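Local coordinates for putative Oleoyl-[acyl-carrier protein] thioesterase (Lactobacillus plantarum, PDB 2OWN) that probably hydrolyses the thioester of oleoyl-[acyl-carrier protein], releasing the fatty acid from its carrier, as other acyl-ACP thioesterases do, at residues P76-R87 with E99-L110. Sequence-based numbering, arbitrary orientation. Where two conformers were deposited one is given.
Sequences PRQDEVVTIAVR and EFWIRDADGQQL
Arg87 leaves its strand with CG anti to the backbone N (chi1 -179°) and bends at chi3 (69°), which carries its guanidinium back alongside Glu99 and near the six-membered ring of Trp101, at an oblique approach. The two charges form a salt bridge whose hydrogen bond is long and weak: NH2 of Arg87 lies 3.5 Å from OE1 of Glu99, which meets the guanidinium edge in plane. OE1 of Glu99 is held more firmly by the hydroxyl of Ser89, and OE2 by that of Tyr112. Trp101 CH2 lies 3.7 Å from Arg87 NH2, while the indole edge faces the backbone of Ala85.

The opposite face is apolar. Ile84 and Ile102 lie side by side, and their contact is tight, with Ile102 CD1 3.4 Å from Ile84 CG2; Val86 CG2 rests 3.6 Å from Phe100 CD2. Six backbone hydrogen bonds pair Thr83 with Arg103, Ala85 with Trp101 and Arg87 with Glu99, the evidence for a regular antiparallel hairpin (strand axes at 166°).

Near the start of strand 81-87, Leu110 CD1 packs 3.7 Å from Val82 CG1 and also touches Pro76 and Glu80. One water links Glu80 OE2 to Ala105 N, and another joins Thr83 OG1 to Asp104 O.

This hairpin belongs to the N-terminal HotDog domain, whose sheet wraps a long helix: Ile84, Val86, Phe100 and Ile102 all touch helix 31-48, while strands 12-17 and 109-121 flank the pair.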
ATOM      1  N   PRO B  76      -7.624  11.688  -6.584  1.00 33.45           N
ATOM      2  CA  PRO B  76      -6.315  12.143  -7.047  1.00 33.94           C
ATOM      3  C   PRO B  76      -5.687  11.172  -8.086  1.00 34.90           C
ATOM      4  O   PRO B  76      -5.877   9.953  -7.982  1.00 34.50           O
ATOM      5  CB  PRO B  76      -5.492  12.173  -5.758  1.00 33.17           C
ATOM      6  CG  PRO B  76      -6.461  12.416  -4.713  1.00 33.07           C
ATOM      7  CD  PRO B  76      -7.631  11.601  -5.105  1.00 33.30           C
ATOM      8  N   ARG B  77      -5.026  11.736  -9.091  1.00 35.34           N
ATOM      9  CA  ARG B  77      -4.374  10.990 -10.178  1.00 36.64           C
ATOM     10  C   ARG B  77      -2.925  10.680  -9.813  1.00 35.07           C
ATOM     11  O   ARG B  77      -2.343  11.369  -8.959  1.00 31.78           O
ATOM     12  CB  ARG B  77      -4.380  11.837 -11.460  1.00 36.30           C
ATOM     13  CG  ARG B  77      -5.773  12.138 -12.037  1.00 42.05           C
ATOM     14  CD  ARG B  77      -5.783  13.422 -12.888  1.00 45.80           C
ATOM     15  NE  ARG B  77      -4.743  13.482 -13.920  1.00 57.00           N
ATOM     16  CZ  ARG B  77      -4.460  14.551 -14.689  1.00 61.80           C
ATOM     17  NH1 ARG B  77      -5.129  15.721 -14.580  1.00 63.18           N
ATOM     18  NH2 ARG B  77      -3.467  14.456 -15.590  1.00 63.10           N
ATOM     19  N   GLN B  78      -2.348   9.664 -10.476  1.00 33.41           N
ATOM     20  CA  GLN B  78      -0.925   9.281 -10.306  1.00 33.09           C
ATOM     21  C   GLN B  78      -0.049  10.496 -10.665  1.00 32.36           C
ATOM     22  O   GLN B  78      -0.318  11.180 -11.657  1.00 31.55           O
ATOM     23  CB  GLN B  78      -0.532   8.105 -11.207  1.00 31.61           C
ATOM     24  CG  GLN B  78       0.922   7.626 -11.099  1.00 34.05           C
ATOM     25  CD  GLN B  78       1.293   6.595 -12.155  1.00 34.21           C
ATOM     26  OE1 GLN B  78       0.461   5.823 -12.597  1.00 36.58           O
ATOM     27  NE2 GLN B  78       2.550   6.591 -12.558  1.00 34.26           N
ATOM     28  N   ASP B  79       0.957  10.749  -9.823  1.00 32.11           N
ATOM     29  CA  ASP B  79       1.921  11.873  -9.933  1.00 32.29           C
ATOM     30  C   ASP B  79       1.355  13.289  -9.695  1.00 32.14           C
ATOM     31  O   ASP B  79       2.076  14.278  -9.899  1.00 30.49           O
ATOM     32  CB  ASP B  79       2.736  11.784 -11.254  1.00 33.24           C
ATOM     33  CG  ASP B  79       3.451  10.450 -11.416  1.00 34.53           C
ATOM     34  OD1 ASP B  79       3.696   9.769 -10.408  1.00 37.40           O
ATOM     35  OD2 ASP B  79       3.746  10.060 -12.559  1.00 42.13           O
ATOM     36  N   GLU B  80       0.117  13.381  -9.183  1.00 32.31           N
ATOM     37  CA  GLU B  80      -0.519  14.653  -8.877  1.00 32.94           C
ATOM     38  C   GLU B  80      -0.042  15.030  -7.471  1.00 32.77           C
ATOM     39  O   GLU B  80       0.053  14.156  -6.589  1.00 34.46           O
ATOM     40  CB  GLU B  80      -2.043  14.544  -8.908  1.00 32.50           C
ATOM     41  CG  GLU B  80      -2.756  15.885  -8.811  1.00 33.87           C
ATOM     42  CD  GLU B  80      -4.265  15.796  -8.735  1.00 33.44           C
ATOM     43  OE1 GLU B  80      -4.845  14.695  -8.818  1.00 31.59           O
ATOM     44  OE2 GLU B  80      -4.871  16.865  -8.560  1.00 39.24           O
ATOM     45  N   VAL B  81       0.261  16.311  -7.274  1.00 31.48           N
ATOM     46  CA  VAL B  81       0.688  16.839  -5.983  1.00 31.76           C
ATOM     47  C   VAL B  81      -0.597  17.427  -5.414  1.00 32.04           C
ATOM     48  O   VAL B  81      -1.072  18.453  -5.921  1.00 32.14           O
ATOM     49  CB  VAL B  81       1.835  17.859  -6.098  1.00 31.52           C
ATOM     50  CG1 VAL B  81       2.208  18.419  -4.732  1.00 34.19           C
ATOM     51  CG2 VAL B  81       3.057  17.195  -6.726  1.00 31.29           C
ATOM     52  N   VAL B  82      -1.178  16.735  -4.426  1.00 30.67           N
ATOM     53  CA  VAL B  82      -2.415  17.165  -3.741  1.00 31.40           C
ATOM     54  C   VAL B  82      -2.091  17.804  -2.397  1.00 31.81           C
ATOM     55  O   VAL B  82      -1.079  17.460  -1.784  1.00 30.90           O
ATOM     56  CB  VAL B  82      -3.436  16.010  -3.498  1.00 31.62           C
ATOM     57  CG1 VAL B  82      -3.919  15.444  -4.829  1.00 32.63           C
ATOM     58  CG2 VAL B  82      -2.878  14.891  -2.556  1.00 30.71           C
ATOM     59  N   THR B  83      -2.972  18.711  -1.960  1.00 32.36           N
ATOM     60  CA  THR B  83      -2.883  19.418  -0.687  1.00 32.58           C
ATOM     61  C   THR B  83      -3.944  18.781   0.226  1.00 33.51           C
ATOM     62  O   THR B  83      -5.125  18.741  -0.162  1.00 34.08           O
ATOM     63  CB  THR B  83      -3.100  20.926  -0.884  1.00 33.65           C
ATOM     64  OG1 THR B  83      -2.045  21.433  -1.711  1.00 31.86           O
ATOM     65  CG2 THR B  83      -3.091  21.684   0.440  1.00 34.74           C
ATOM     66  N   ILE B  84      -3.517  18.248   1.382  1.00 32.76           N
ATOM     67  CA  ILE B  84      -4.415  17.622   2.378  1.00 32.25           C
ATOM     68  C   ILE B  84      -4.529  18.599   3.555  1.00 32.05           C
ATOM     69  O   ILE B  84      -3.566  18.744   4.318  1.00 29.83           O
ATOM     70  CB  ILE B  84      -3.967  16.210   2.913  1.00 32.40           C
ATOM     71  CG1 ILE B  84      -3.648  15.212   1.790  1.00 34.18           C
ATOM     72  CG2 ILE B  84      -5.046  15.626   3.855  1.00 32.65           C
ATOM     73  CD1 ILE B  84      -2.304  15.371   1.149  1.00 32.07           C
ATOM     74  N   ALA B  85      -5.679  19.277   3.659  1.00 30.77           N
ATOM     75  CA  ALA B  85      -5.991  20.220   4.749  1.00 31.36           C
ATOM     76  C   ALA B  85      -6.829  19.447   5.774  1.00 31.46           C
ATOM     77  O   ALA B  85      -7.683  18.645   5.375  1.00 33.70           O
ATOM     78  CB  ALA B  85      -6.743  21.426   4.239  1.00 30.90           C
ATOM     79  N   VAL B  86      -6.577  19.678   7.068  1.00 30.98           N
ATOM     80  CA  VAL B  86      -7.283  19.002   8.185  1.00 30.48           C
ATOM     81  C   VAL B  86      -7.628  19.985   9.331  1.00 29.43           C
ATOM     82  O   VAL B  86      -6.921  20.974   9.524  1.00 26.37           O
ATOM     83  CB  VAL B  86      -6.436  17.790   8.696  1.00 32.55           C
ATOM     84  CG1 VAL B  86      -5.112  18.244   9.335  1.00 24.98           C
ATOM     85  CG2 VAL B  86      -7.239  16.932   9.664  1.00 35.07           C
ATOM     86  N   ARG B  87      -8.716  19.694  10.058  1.00 29.73           N
ATOM     87  CA  ARG B  87      -9.196  20.517  11.180  1.00 29.83           C
ATOM     88  C   ARG B  87      -9.997  19.708  12.210  1.00 30.03           C
ATOM     89  O   ARG B  87     -10.934  18.998  11.831  1.00 31.18           O
ATOM     90  CB  ARG B  87     -10.047  21.677  10.623  1.00 28.65           C
ATOM     91  CG  ARG B  87     -10.623  22.668  11.658  1.00 29.68           C
ATOM     92  CD  ARG B  87     -11.223  23.917  11.003  1.00 30.36           C
ATOM     93  NE  ARG B  87     -12.450  23.665  10.230  1.00 28.75           N
ATOM     94  CZ  ARG B  87     -13.131  24.563   9.497  1.00 30.53           C
ATOM     95  NH1 ARG B  87     -12.728  25.839   9.363  1.00 36.67           N
ATOM     96  NH2 ARG B  87     -14.244  24.173   8.853  1.00 38.35           N
ATOM     97  N   GLU B  99     -12.774  17.152  10.314  1.00 31.85           N
ATOM     98  CA  GLU B  99     -12.935  17.406   8.876  1.00 31.50           C
ATOM     99  C   GLU B  99     -11.592  17.361   8.129  1.00 31.20           C
ATOM    100  O   GLU B  99     -10.552  17.725   8.703  1.00 30.27           O
ATOM    101  CB  GLU B  99     -13.589  18.759   8.648  1.00 31.61           C
ATOM    102  CG  GLU B  99     -15.048  18.811   9.050  1.00 34.35           C
ATOM    103  CD  GLU B  99     -15.607  20.188   8.865  1.00 30.71           C
ATOM    104  OE1 GLU B  99     -15.480  21.032   9.775  1.00 42.21           O
ATOM    105  OE2 GLU B  99     -16.255  20.422   7.835  1.00 42.71           O
ATOM    106  N   PHE B 100     -11.642  16.925   6.861  1.00 30.82           N
ATOM    107  CA  PHE B 100     -10.464  16.838   5.962  1.00 30.73           C
ATOM    108  C   PHE B 100     -10.850  17.320   4.556  1.00 31.48           C
ATOM    109  O   PHE B 100     -11.964  17.027   4.106  1.00 34.37           O
ATOM    110  CB  PHE B 100      -9.920  15.412   5.768  1.00 30.93           C
ATOM    111  CG  PHE B 100      -9.755  14.597   7.024  1.00 31.05           C
ATOM    112  CD1 PHE B 100     -10.885  14.020   7.645  1.00 32.86           C
ATOM    113  CD2 PHE B 100      -8.475  14.271   7.521  1.00 33.05           C
ATOM    114  CE1 PHE B 100     -10.758  13.215   8.803  1.00 31.94           C
ATOM    115  CE2 PHE B 100      -8.336  13.448   8.687  1.00 32.40           C
ATOM    116  CZ  PHE B 100      -9.483  12.921   9.324  1.00 32.64           C
ATOM    117  N   TRP B 101      -9.929  18.007   3.871  1.00 30.97           N
ATOM    118  CA  TRP B 101     -10.113  18.489   2.488  1.00 30.87           C
ATOM    119  C   TRP B 101      -8.903  18.092   1.656  1.00 31.15           C
ATOM    120  O   TRP B 101      -7.782  18.438   2.036  1.00 31.84           O
ATOM    121  CB  TRP B 101     -10.244  20.003   2.416  1.00 30.46           C
ATOM    122  CG  TRP B 101     -11.398  20.551   3.115  1.00 31.32           C
ATOM    123  CD1 TRP B 101     -12.592  20.911   2.568  1.00 29.30           C
ATOM    124  CD2 TRP B 101     -11.487  20.826   4.510  1.00 29.49           C
ATOM    125  NE1 TRP B 101     -13.431  21.393   3.539  1.00 30.71           N
ATOM    126  CE2 TRP B 101     -12.787  21.353   4.746  1.00 28.64           C
ATOM    127  CE3 TRP B 101     -10.599  20.672   5.600  1.00 29.55           C
ATOM    128  CZ2 TRP B 101     -13.232  21.732   6.039  1.00 31.98           C
ATOM    129  CZ3 TRP B 101     -11.035  21.058   6.906  1.00 30.97           C
ATOM    130  CH2 TRP B 101     -12.348  21.579   7.103  1.00 29.46           C
ATOM    131  N   ILE B 102      -9.126  17.340   0.576  1.00 32.18           N
ATOM    132  CA  ILE B 102      -8.075  16.931  -0.370  1.00 33.14           C
ATOM    133  C   ILE B 102      -8.341  17.861  -1.562  1.00 33.34           C
ATOM    134  O   ILE B 102      -9.454  17.808  -2.126  1.00 32.20           O
ATOM    135  CB  ILE B 102      -8.156  15.448  -0.779  1.00 34.53           C
ATOM    136  CG1 ILE B 102      -8.216  14.506   0.439  1.00 37.75           C
ATOM    137  CG2 ILE B 102      -6.985  15.078  -1.670  1.00 30.81           C
ATOM    138  CD1 ILE B 102      -7.064  14.581   1.368  1.00 42.92           C
ATOM    139  N   ARG B 103      -7.345  18.703  -1.899  1.00 33.51           N
ATOM    140  CA  ARG B 103      -7.415  19.686  -2.995  0.50 34.07           C
ATOM    141  C   ARG B 103      -6.281  19.498  -4.001  1.00 34.49           C
ATOM    142  O   ARG B 103      -5.216  18.962  -3.647  1.00 33.38           O
ATOM    143  CB  ARG B 103      -7.345  21.112  -2.431  0.50 34.03           C
ATOM    144  CG  ARG B 103      -8.461  21.489  -1.452  0.50 34.42           C
ATOM    145  CD  ARG B 103      -8.336  22.956  -1.036  0.50 34.78           C
ATOM    146  NE  ARG B 103      -9.442  23.425  -0.185  0.50 36.26           N
ATOM    147  CZ  ARG B 103      -9.482  23.498   1.161  0.50 35.75           C
ATOM    148  NH1 ARG B 103      -8.447  23.146   1.950  0.50 34.50           N
ATOM    149  NH2 ARG B 103     -10.602  23.959   1.745  0.50 37.04           N
ATOM    150  N   ASP B 104      -6.507  19.956  -5.246  1.00 35.24           N
ATOM    151  CA  ASP B 104      -5.487  19.862  -6.333  1.00 37.44           C
ATOM    152  C   ASP B 104      -4.481  21.028  -6.241  1.00 38.01           C
ATOM    153  O   ASP B 104      -4.635  21.908  -5.378  1.00 36.41           O
ATOM    154  CB  ASP B 104      -6.127  19.709  -7.752  1.00 37.79           C
ATOM    155  CG  ASP B 104      -6.881  20.955  -8.277  1.00 39.31           C
ATOM    156  OD1 ASP B 104      -6.840  22.078  -7.718  1.00 41.39           O
ATOM    157  OD2 ASP B 104      -7.536  20.776  -9.328  1.00 40.65           O
ATOM    158  N   ALA B 105      -3.481  21.023  -7.136  1.00 40.07           N
ATOM    159  CA  ALA B 105      -2.437  22.084  -7.229  1.00 41.30           C
ATOM    160  C   ALA B 105      -2.984  23.516  -7.437  1.00 42.39           C
ATOM    161  O   ALA B 105      -2.397  24.479  -6.923  1.00 42.61           O
ATOM    162  CB  ALA B 105      -1.399  21.738  -8.323  1.00 41.37           C
ATOM    163  N   ASP B 106      -4.105  23.628  -8.164  1.00 43.25           N
ATOM    164  CA  ASP B 106      -4.805  24.911  -8.426  1.00 43.51           C
ATOM    165  C   ASP B 106      -5.821  25.330  -7.320  1.00 42.89           C
ATOM    166  O   ASP B 106      -6.453  26.383  -7.464  1.00 41.79           O
ATOM    167  CB  ASP B 106      -5.513  24.861  -9.804  1.00 44.72           C
ATOM    168  CG  ASP B 106      -4.550  24.592 -10.973  1.00 48.47           C
ATOM    169  OD1 ASP B 106      -3.390  25.063 -10.955  1.00 57.56           O
ATOM    170  OD2 ASP B 106      -4.980  23.928 -11.940  1.00 56.37           O
ATOM    171  N   GLY B 107      -5.966  24.541  -6.238  1.00 42.36           N
ATOM    172  CA  GLY B 107      -6.894  24.820  -5.122  1.00 41.53           C
ATOM    173  C   GLY B 107      -8.313  24.257  -5.206  1.00 40.96           C
ATOM    174  O   GLY B 107      -9.078  24.432  -4.247  1.00 40.82           O
ATOM    175  N   GLN B 108      -8.672  23.587  -6.315  1.00 39.93           N
ATOM    176  CA  GLN B 108     -10.019  23.004  -6.501  1.00 38.80           C
ATOM    177  C   GLN B 108     -10.178  21.735  -5.658  1.00 37.13           C
ATOM    178  O   GLN B 108      -9.252  20.915  -5.606  1.00 35.91           O
ATOM    179  CB  GLN B 108     -10.323  22.717  -7.979  1.00 39.49           C
ATOM    180  CG  GLN B 108     -10.365  23.980  -8.855  1.00 44.07           C
ATOM    181  N   GLN B 109     -11.350  21.576  -5.028  1.00 35.60           N
ATOM    182  CA  GLN B 109     -11.640  20.419  -4.156  1.00 35.12           C
ATOM    183  C   GLN B 109     -11.811  19.100  -4.928  1.00 35.37           C
ATOM    184  O   GLN B 109     -12.666  19.000  -5.823  1.00 36.15           O
ATOM    185  CB  GLN B 109     -12.871  20.679  -3.262  1.00 35.29           C
ATOM    186  CG  GLN B 109     -13.307  19.532  -2.328  1.00 35.07           C
ATOM    187  CD  GLN B 109     -14.465  19.931  -1.433  1.00 35.16           C
ATOM    188  OE1 GLN B 109     -14.342  20.848  -0.640  1.00 33.38           O
ATOM    189  NE2 GLN B 109     -15.569  19.190  -1.507  1.00 30.91           N
ATOM    190  N   LEU B 110     -11.026  18.099  -4.515  1.00 33.84           N
ATOM    191  CA  LEU B 110     -11.035  16.737  -5.056  1.00 33.99           C
ATOM    192  C   LEU B 110     -11.915  15.849  -4.169  1.00 33.52           C
ATOM    193  O   LEU B 110     -12.735  15.071  -4.686  1.00 31.94           O
ATOM    194  CB  LEU B 110      -9.605  16.178  -5.152  1.00 33.88           C
ATOM    195  CG  LEU B 110      -8.623  16.917  -6.063  1.00 35.29           C
ATOM    196  CD1 LEU B 110      -7.291  16.181  -6.068  1.00 33.96           C
ATOM    197  CD2 LEU B 110      -9.132  17.055  -7.491  1.00 39.88           C
TER
HETATM  198  O   HOH W   1      -2.923  19.035  -9.221  1.00 47.88           O
HETATM  199  O   HOH W   2      -3.424  23.605  -3.660  1.00 44.43           O